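Local coordinates for restriction endonuclease R.BpuJI (Bacillus pumilus, PDB 2VLA), which recognises a specific DNA sequence through this recognition domain, as part of a longer restriction endonuclease that probably cleaves DNA, at residues 90-95 and 103-108; 115-120 and 271-276. All coordinates share one frame; numbering follows the deposited sequence. Where two conformers were deposited one is given.

Interaction 1: residues 90-95 and 103-108; sequences SGRTNK and PAFFKD
R92 reaches from helix 91-99 to D108 on helix 102-112 and meets its carboxylate side-on, with two nitrogens on one oxygen. R92 NE lies 2.8 Å from D108 OD2 in a salt bridge, on the anti lone pair of that oxygen. R92 NH2 is 3.0 Å from D108 OD2, coming from above the carboxylate plane. Sharing one oxygen, both bonds are bent, 143° from NE and 134° from NH2. On the way the arginine stem passes over F105: CD of R92 sits 3.9 Å from the centroid of the F105 ring, a CH-pi contact offset toward the rim. An extended start, CG anti to the backbone N, carries the R92 chain toward the other helix, and the bend at chi3 turns its head toward D108. K95 NZ packs 3.6 Å from A104 CB; a water accepts from K95 NZ and gives a weak bond to A104 O, while the ammonium's salt bridge is to D99.

In the next shell, F77 O accepts from R92 NH1 and Y277 makes a cation-pi contact with R92. S90 is the N-cap of helix 91-99, its OG accepting from T93 N at 3.2 Å. These consecutive helices form a nearly antiparallel helical hairpin (162°, short-segment axes approaching to 10.4 Å), with L26 of helix 22-36 against F105; helix 91-99 directly follows strand 86-89, and S90 bonds M79 through the backbone.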
loop_
_atom_site.group_PDB
_atom_site.type_symbol
_atom_site.label_atom_id
_atom_site.label_comp_id
_atom_site.label_asym_id
_atom_site.label_seq_id
_atom_site.Cartn_x
_atom_site.Cartn_y
_atom_site.Cartn_z
ATOM N N SER A 90 5.536 -11.263 12.620
ATOM C CA SER A 90 6.178 -11.319 11.294
ATOM C C SER A 90 7.612 -10.835 11.344
ATOM O O SER A 90 8.043 -10.223 12.323
ATOM C CB SER A 90 5.421 -10.469 10.301
ATOM O OG SER A 90 5.541 -9.101 10.648
ATOM N N GLY A 91 8.340 -11.076 10.260
ATOM C CA GLY A 91 9.686 -10.516 10.093
ATOM C C GLY A 91 9.694 -8.990 10.231
ATOM O O GLY A 91 10.626 -8.416 10.795
ATOM N N ARG A 92 8.691 -8.328 9.667
ATOM C CA ARG A 92 8.657 -6.878 9.715
ATOM C C ARG A 92 8.499 -6.391 11.146
ATOM O O ARG A 92 9.186 -5.444 11.579
ATOM C CB ARG A 92 7.524 -6.330 8.850
ATOM C CG ARG A 92 7.562 -4.826 8.715
ATOM C CD ARG A 92 6.483 -4.286 7.798
ATOM N NE ARG A 92 6.754 -4.629 6.401
ATOM C CZ ARG A 92 5.883 -5.219 5.580
ATOM N NH1 ARG A 92 4.679 -5.562 6.013
ATOM N NH2 ARG A 92 6.221 -5.471 4.331
ATOM N N THR A 93 7.649 -7.069 11.902
ATOM C CA THR A 93 7.483 -6.744 13.316
ATOM C C THR A 93 8.774 -7.006 14.081
ATOM O O THR A 93 9.215 -6.162 14.872
ATOM C CB THR A 93 6.343 -7.546 13.933
ATOM O OG1 THR A 93 5.120 -7.116 13.362
ATOM C CG2 THR A 93 6.274 -7.351 15.482
ATOM N N ASN A 94 9.379 -8.178 13.842
ATOM C CA ASN A 94 10.607 -8.556 14.528
ATOM C C ASN A 94 11.710 -7.492 14.318
ATOM O O ASN A 94 12.441 -7.156 15.243
ATOM C CB ASN A 94 11.097 -9.929 14.045
ATOM C CG ASN A 94 10.212 -11.090 14.541
ATOM O OD1 ASN A 94 9.497 -10.957 15.541
ATOM N ND2 ASN A 94 10.278 -12.229 13.847
ATOM N N LYS A 95 11.832 -6.988 13.101
ATOM C CA LYS A 95 12.858 -6.000 12.801
ATOM C C LYS A 95 12.597 -4.687 13.555
ATOM O O LYS A 95 13.500 -4.101 14.130
ATOM C CB LYS A 95 12.938 -5.750 11.293
ATOM C CG LYS A 95 13.917 -4.670 10.887
ATOM C CD LYS A 95 14.159 -4.695 9.359
ATOM C CE LYS A 95 15.073 -3.554 8.930
ATOM N NZ LYS A 95 14.511 -2.210 9.247
ATOM N N PRO A 103 10.514 4.908 9.851
ATOM C CA PRO A 103 10.641 5.086 8.414
ATOM C C PRO A 103 11.037 3.798 7.682
ATOM O O PRO A 103 10.546 3.540 6.603
ATOM C CB PRO A 103 11.738 6.154 8.284
ATOM C CG PRO A 103 11.654 6.915 9.547
ATOM C CD PRO A 103 11.324 5.877 10.594
ATOM N N ALA A 104 11.893 2.979 8.289
ATOM C CA ALA A 104 12.303 1.720 7.650
ATOM C C ALA A 104 11.162 0.724 7.583
ATOM O O ALA A 104 11.057 -0.014 6.636
ATOM C CB ALA A 104 13.486 1.110 8.369
ATOM N N PHE A 105 10.295 0.725 8.575
ATOM C CA PHE A 105 9.110 -0.102 8.577
ATOM C C PHE A 105 8.261 0.232 7.352
ATOM O O PHE A 105 7.814 -0.654 6.626
ATOM C CB PHE A 105 8.331 0.154 9.884
ATOM C CG PHE A 105 7.093 -0.685 10.060
ATOM C CD1 PHE A 105 5.874 -0.236 9.606
ATOM C CD2 PHE A 105 7.130 -1.848 10.808
ATOM C CE1 PHE A 105 4.716 -0.964 9.839
ATOM C CE2 PHE A 105 5.994 -2.588 11.033
ATOM C CZ PHE A 105 4.771 -2.132 10.571
ATOM N N PHE A 106 8.059 1.518 7.096
ATOM C CA PHE A 106 7.252 1.934 5.965
ATOM C C PHE A 106 7.977 1.845 4.630
ATOM O O PHE A 106 7.357 1.570 3.612
ATOM C CB PHE A 106 6.637 3.299 6.216
ATOM C CG PHE A 106 5.540 3.246 7.206
ATOM C CD1 PHE A 106 4.348 2.672 6.862
ATOM C CD2 PHE A 106 5.746 3.619 8.532
ATOM C CE1 PHE A 106 3.352 2.521 7.794
ATOM C CE2 PHE A 106 4.779 3.430 9.455
ATOM C CZ PHE A 106 3.577 2.902 9.097
ATOM N N LYS A 107 9.301 2.024 4.636
ATOM C CA LYS A 107 10.101 1.750 3.424
ATOM C C LYS A 107 9.852 0.328 2.962
ATOM O O LYS A 107 9.636 0.080 1.775
ATOM C CB LYS A 107 11.596 1.948 3.697
ATOM C CG LYS A 107 12.061 3.403 3.655
ATOM C CD LYS A 107 13.533 3.535 4.046
ATOM C CE LYS A 107 14.021 4.999 3.970
ATOM N NZ LYS A 107 13.773 5.757 5.211
ATOM N N ASP A 108 9.868 -0.606 3.903
ATOM C CA ASP A 108 9.711 -2.017 3.580
ATOM C C ASP A 108 8.309 -2.308 3.044
ATOM O O ASP A 108 8.153 -3.050 2.077
ATOM C CB ASP A 108 9.997 -2.873 4.815
ATOM C CG ASP A 108 10.038 -4.360 4.500
ATOM O OD1 ASP A 108 11.009 -4.804 3.798
ATOM O OD2 ASP A 108 9.108 -5.087 4.915
HETATM O O HOH W 1 12.017 -2.491 7.751
#

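Interaction 2: residues 115-120 and 271-276; sequences FPNGMD and KDWQQY. With nucleotides of chain B.
One face of the W273 indole is covered by N117 CB, the G118 backbone and M119 N. CB of N117 stands over the six-membered ring, 3.6 Å from its centroid and 15° off the normal, while CA of G118 covers the five-membered ring, 3.8 Å from its centroid; both are CH-pi contacts. Between them the G118 amide nitrogen lies 3.4 Å from W273 CD2. M119 crosses the indole at a slant, CG 3.8 Å from W273 NE1 and M119 CE 4.0 Å from W273 CZ2. At the edge of the Y276 ring, in its plane, lies W273 CH2, and Y277 meets the indole with ring planes about 20° apart. The close fit depends on G118, where a CB would clash with W273 CB.

N117 shapes the loop from within. Its CG sits between N and the carbonyl carbon (chi1 63°), which folds OD1 back to accept from M119 N at 2.8 Å, an Asx turn; its ND2 donates to Q114 O. An alanine in place of W273 would probably leave N117 CB and the G118 backbone without the indole face that covers them, opening a gap between loop and helix.

The loop also faces the DNA: M119 O is 3.3 Å from C5' of DC5 of chain B, and D120 CA 3.5 Å from OP1 of DC6 of chain B. With no hydrogen bond joining the two segments, they are held by dispersion and CH-pi contact, so the fit of a flat aromatic face against the backbone probably helps place this DNA-facing loop on helix 263-278.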
loop_
_atom_site.group_PDB
_atom_site.type_symbol
_atom_site.label_atom_id
_atom_site.label_comp_id
_atom_site.label_asym_id
_atom_site.label_seq_id
_atom_site.Cartn_x
_atom_site.Cartn_y
_atom_site.Cartn_z
ATOM N N PHE A 115 0.080 -4.531 -6.756
ATOM C CA PHE A 115 -1.245 -4.980 -7.164
ATOM C C PHE A 115 -1.033 -6.045 -8.261
ATOM O O PHE A 115 -0.152 -5.882 -9.107
ATOM C CB PHE A 115 -2.064 -3.855 -7.766
ATOM C CG PHE A 115 -2.303 -2.668 -6.833
ATOM C CD1 PHE A 115 -3.008 -2.807 -5.625
ATOM C CD2 PHE A 115 -1.849 -1.425 -7.182
ATOM C CE1 PHE A 115 -3.294 -1.661 -4.798
ATOM C CE2 PHE A 115 -2.137 -0.282 -6.351
ATOM C CZ PHE A 115 -2.839 -0.442 -5.163
ATOM N N PRO A 116 -1.817 -7.134 -8.235
ATOM C CA PRO A 116 -2.780 -7.485 -7.201
ATOM C C PRO A 116 -2.089 -7.943 -5.945
ATOM O O PRO A 116 -0.867 -8.122 -5.928
ATOM C CB PRO A 116 -3.577 -8.676 -7.839
ATOM C CG PRO A 116 -3.130 -8.730 -9.277
ATOM C CD PRO A 116 -1.753 -8.164 -9.291
ATOM N N ASN A 117 -2.863 -8.141 -4.886
ATOM C CA ASN A 117 -2.327 -8.619 -3.654
ATOM C C ASN A 117 -3.362 -9.390 -2.833
ATOM O O ASN A 117 -4.553 -9.458 -3.196
ATOM C CB ASN A 117 -1.748 -7.442 -2.849
ATOM C CG ASN A 117 -2.816 -6.424 -2.456
ATOM O OD1 ASN A 117 -3.801 -6.782 -1.803
ATOM N ND2 ASN A 117 -2.659 -5.164 -2.916
ATOM N N GLY A 118 -2.923 -9.952 -1.721
ATOM C CA GLY A 118 -3.803 -10.719 -0.852
ATOM C C GLY A 118 -4.319 -9.955 0.337
ATOM O O GLY A 118 -4.820 -10.551 1.287
ATOM N N MET A 119 -4.251 -8.632 0.282
ATOM C CA MET A 119 -4.943 -7.794 1.303
ATOM C C MET A 119 -6.424 -7.655 0.999
ATOM O O MET A 119 -7.253 -7.489 1.917
ATOM C CB MET A 119 -4.320 -6.411 1.383
ATOM C CG MET A 119 -2.910 -6.424 1.774
ATOM S SD MET A 119 -2.370 -4.833 2.234
ATOM C CE MET A 119 -0.664 -4.970 2.114
ATOM N N ASP A 120 -6.750 -7.620 -0.291
ATOM C CA ASP A 120 -8.095 -7.359 -0.747
ATOM C C ASP A 120 -9.023 -8.550 -0.490
ATOM O O ASP A 120 -8.593 -9.717 -0.505
ATOM C CB ASP A 120 -8.100 -7.061 -2.258
ATOM C CG ASP A 120 -7.274 -5.832 -2.629
ATOM O OD1 ASP A 120 -7.081 -4.941 -1.774
ATOM O OD2 ASP A 120 -6.828 -5.757 -3.798
ATOM N N LYS A 271 -2.483 -17.167 2.133
ATOM C CA LYS A 271 -1.394 -17.603 2.998
ATOM C C LYS A 271 -0.041 -17.248 2.401
ATOM O O LYS A 271 0.840 -16.721 3.096
ATOM C CB LYS A 271 -1.468 -19.112 3.245
ATOM C CG LYS A 271 -0.507 -19.589 4.307
ATOM N N ASP A 272 0.128 -17.534 1.107
ATOM C CA ASP A 272 1.367 -17.247 0.423
ATOM C C ASP A 272 1.599 -15.739 0.345
ATOM O O ASP A 272 2.738 -15.274 0.467
ATOM C CB ASP A 272 1.345 -17.820 -0.994
ATOM C CG ASP A 272 1.259 -19.339 -1.021
ATOM O OD1 ASP A 272 1.573 -19.995 -0.006
ATOM O OD2 ASP A 272 0.912 -19.877 -2.088
ATOM N N TRP A 273 0.534 -14.971 0.111
ATOM C CA TRP A 273 0.681 -13.510 0.101
ATOM C C TRP A 273 1.235 -13.021 1.449
ATOM O O TRP A 273 2.153 -12.210 1.499
ATOM C CB TRP A 273 -0.636 -12.790 -0.205
ATOM C CG TRP A 273 -0.529 -11.329 0.187
ATOM C CD1 TRP A 273 -0.970 -10.751 1.354
ATOM C CD2 TRP A 273 0.181 -10.314 -0.513
ATOM N NE1 TRP A 273 -0.603 -9.427 1.395
ATOM C CE2 TRP A 273 0.113 -9.134 0.265
ATOM C CE3 TRP A 273 0.856 -10.276 -1.743
ATOM C CZ2 TRP A 273 0.684 -7.961 -0.143
ATOM C CZ3 TRP A 273 1.430 -9.126 -2.137
ATOM C CH2 TRP A 273 1.367 -7.971 -1.337
ATOM N N GLN A 274 0.679 -13.523 2.532
ATOM C CA GLN A 274 1.079 -13.027 3.846
ATOM C C GLN A 274 2.557 -13.361 4.137
ATOM O O GLN A 274 3.281 -12.558 4.730
ATOM C CB GLN A 274 0.179 -13.579 4.946
ATOM C CG GLN A 274 0.326 -12.863 6.298
ATOM C CD GLN A 274 -0.263 -11.460 6.291
ATOM O OE1 GLN A 274 -0.901 -11.054 5.325
ATOM N NE2 GLN A 274 -0.083 -10.723 7.400
ATOM N N GLN A 275 3.005 -14.524 3.669
ATOM C CA GLN A 275 4.397 -14.933 3.841
ATOM C C GLN A 275 5.352 -14.054 3.022
ATOM O O GLN A 275 6.445 -13.720 3.477
ATOM C CB GLN A 275 4.570 -16.402 3.437
ATOM C CG GLN A 275 6.024 -16.869 3.386
ATOM C CD GLN A 275 6.715 -16.826 4.743
ATOM O OE1 GLN A 275 6.089 -17.057 5.782
ATOM N NE2 GLN A 275 8.023 -16.565 4.735
ATOM N N TYR A 276 4.958 -13.736 1.794
ATOM C CA TYR A 276 5.730 -12.817 0.969
ATOM C C TYR A 276 5.811 -11.421 1.606
ATOM O O TYR A 276 6.885 -10.827 1.719
ATOM C CB TYR A 276 5.121 -12.716 -0.439
ATOM C CG TYR A 276 5.510 -11.465 -1.142
ATOM C CD1 TYR A 276 6.780 -11.297 -1.652
ATOM C CD2 TYR A 276 4.618 -10.419 -1.260
ATOM C CE1 TYR A 276 7.150 -10.107 -2.244
ATOM C CE2 TYR A 276 4.975 -9.243 -1.832
ATOM C CZ TYR A 276 6.231 -9.066 -2.306
ATOM O OH TYR A 276 6.586 -7.872 -2.876
ATOM P P DC B 5 -9.256 -8.857 6.784
ATOM O OP1 DC B 5 -8.324 -9.917 7.221
ATOM O OP2 DC B 5 -9.318 -7.602 7.545
ATOM O "O5'" DC B 5 -8.994 -8.611 5.222
ATOM C "C5'" DC B 5 -9.016 -7.324 4.663
ATOM C "C4'" DC B 5 -10.110 -7.194 3.643
ATOM O "O4'" DC B 5 -11.402 -7.406 4.286
ATOM C "C3'" DC B 5 -10.206 -5.839 2.979
ATOM O "O3'" DC B 5 -10.791 -5.981 1.683
ATOM C "C2'" DC B 5 -11.103 -5.109 3.986
ATOM C "C1'" DC B 5 -12.142 -6.198 4.231
ATOM N N1 DC B 5 -12.921 -6.010 5.458
ATOM C C2 DC B 5 -14.308 -5.818 5.398
ATOM O O2 DC B 5 -14.881 -5.870 4.291
ATOM N N3 DC B 5 -14.994 -5.612 6.564
ATOM C C4 DC B 5 -14.350 -5.571 7.719
ATOM N N4 DC B 5 -15.070 -5.366 8.838
ATOM C C5 DC B 5 -12.954 -5.732 7.816
ATOM C C6 DC B 5 -12.281 -5.961 6.667
ATOM P P DC B 6 -10.962 -4.740 0.681
ATOM O OP1 DC B 6 -10.909 -5.326 -0.688
ATOM O OP2 DC B 6 -10.044 -3.652 1.104
ATOM O "O5'" DC B 6 -12.426 -4.156 1.056
ATOM C "C5'" DC B 6 -13.605 -4.780 0.530
ATOM C "C4'" DC B 6 -14.757 -3.805 0.576
ATOM O "O4'" DC B 6 -15.170 -3.606 1.934
ATOM C "C3'" DC B 6 -14.470 -2.420 0.011
ATOM O "O3'" DC B 6 -15.571 -2.044 -0.799
ATOM C "C2'" DC B 6 -14.292 -1.530 1.249
ATOM C "C1'" DC B 6 -15.212 -2.198 2.234
ATOM N N1 DC B 6 -14.868 -2.107 3.642
ATOM C C2 DC B 6 -15.837 -1.706 4.587
ATOM O O2 DC B 6 -16.923 -1.260 4.203
ATOM N N3 DC B 6 -15.530 -1.782 5.896
ATOM C C4 DC B 6 -14.335 -2.197 6.297
ATOM N N4 DC B 6 -14.081 -2.241 7.618
ATOM C C5 DC B 6 -13.348 -2.597 5.349
ATOM C C6 DC B 6 -13.673 -2.558 4.065
#

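Overall arrangement
Interaction 1 closes before interaction 2 opens along the chain, and their centres lie 16 Å apart with nearest atoms about 6 Å apart, so they do not touch. Helix 102-112 connects them: it supplies 103-108 to interaction 1 and leads into the loop that holds 115-120. A second link is helix 263-278, which carries 271-276 and also, through Y277, reaches both R92 and W273. The first contact joins two consecutive helices, the second parts of the chain 151 residues apart. In interaction 1 the nearest atom stays about 10 Å from the bound nucleic acid, whereas the loop of interaction 2 lies against it; one helical framework of the recognition domain thus spans both.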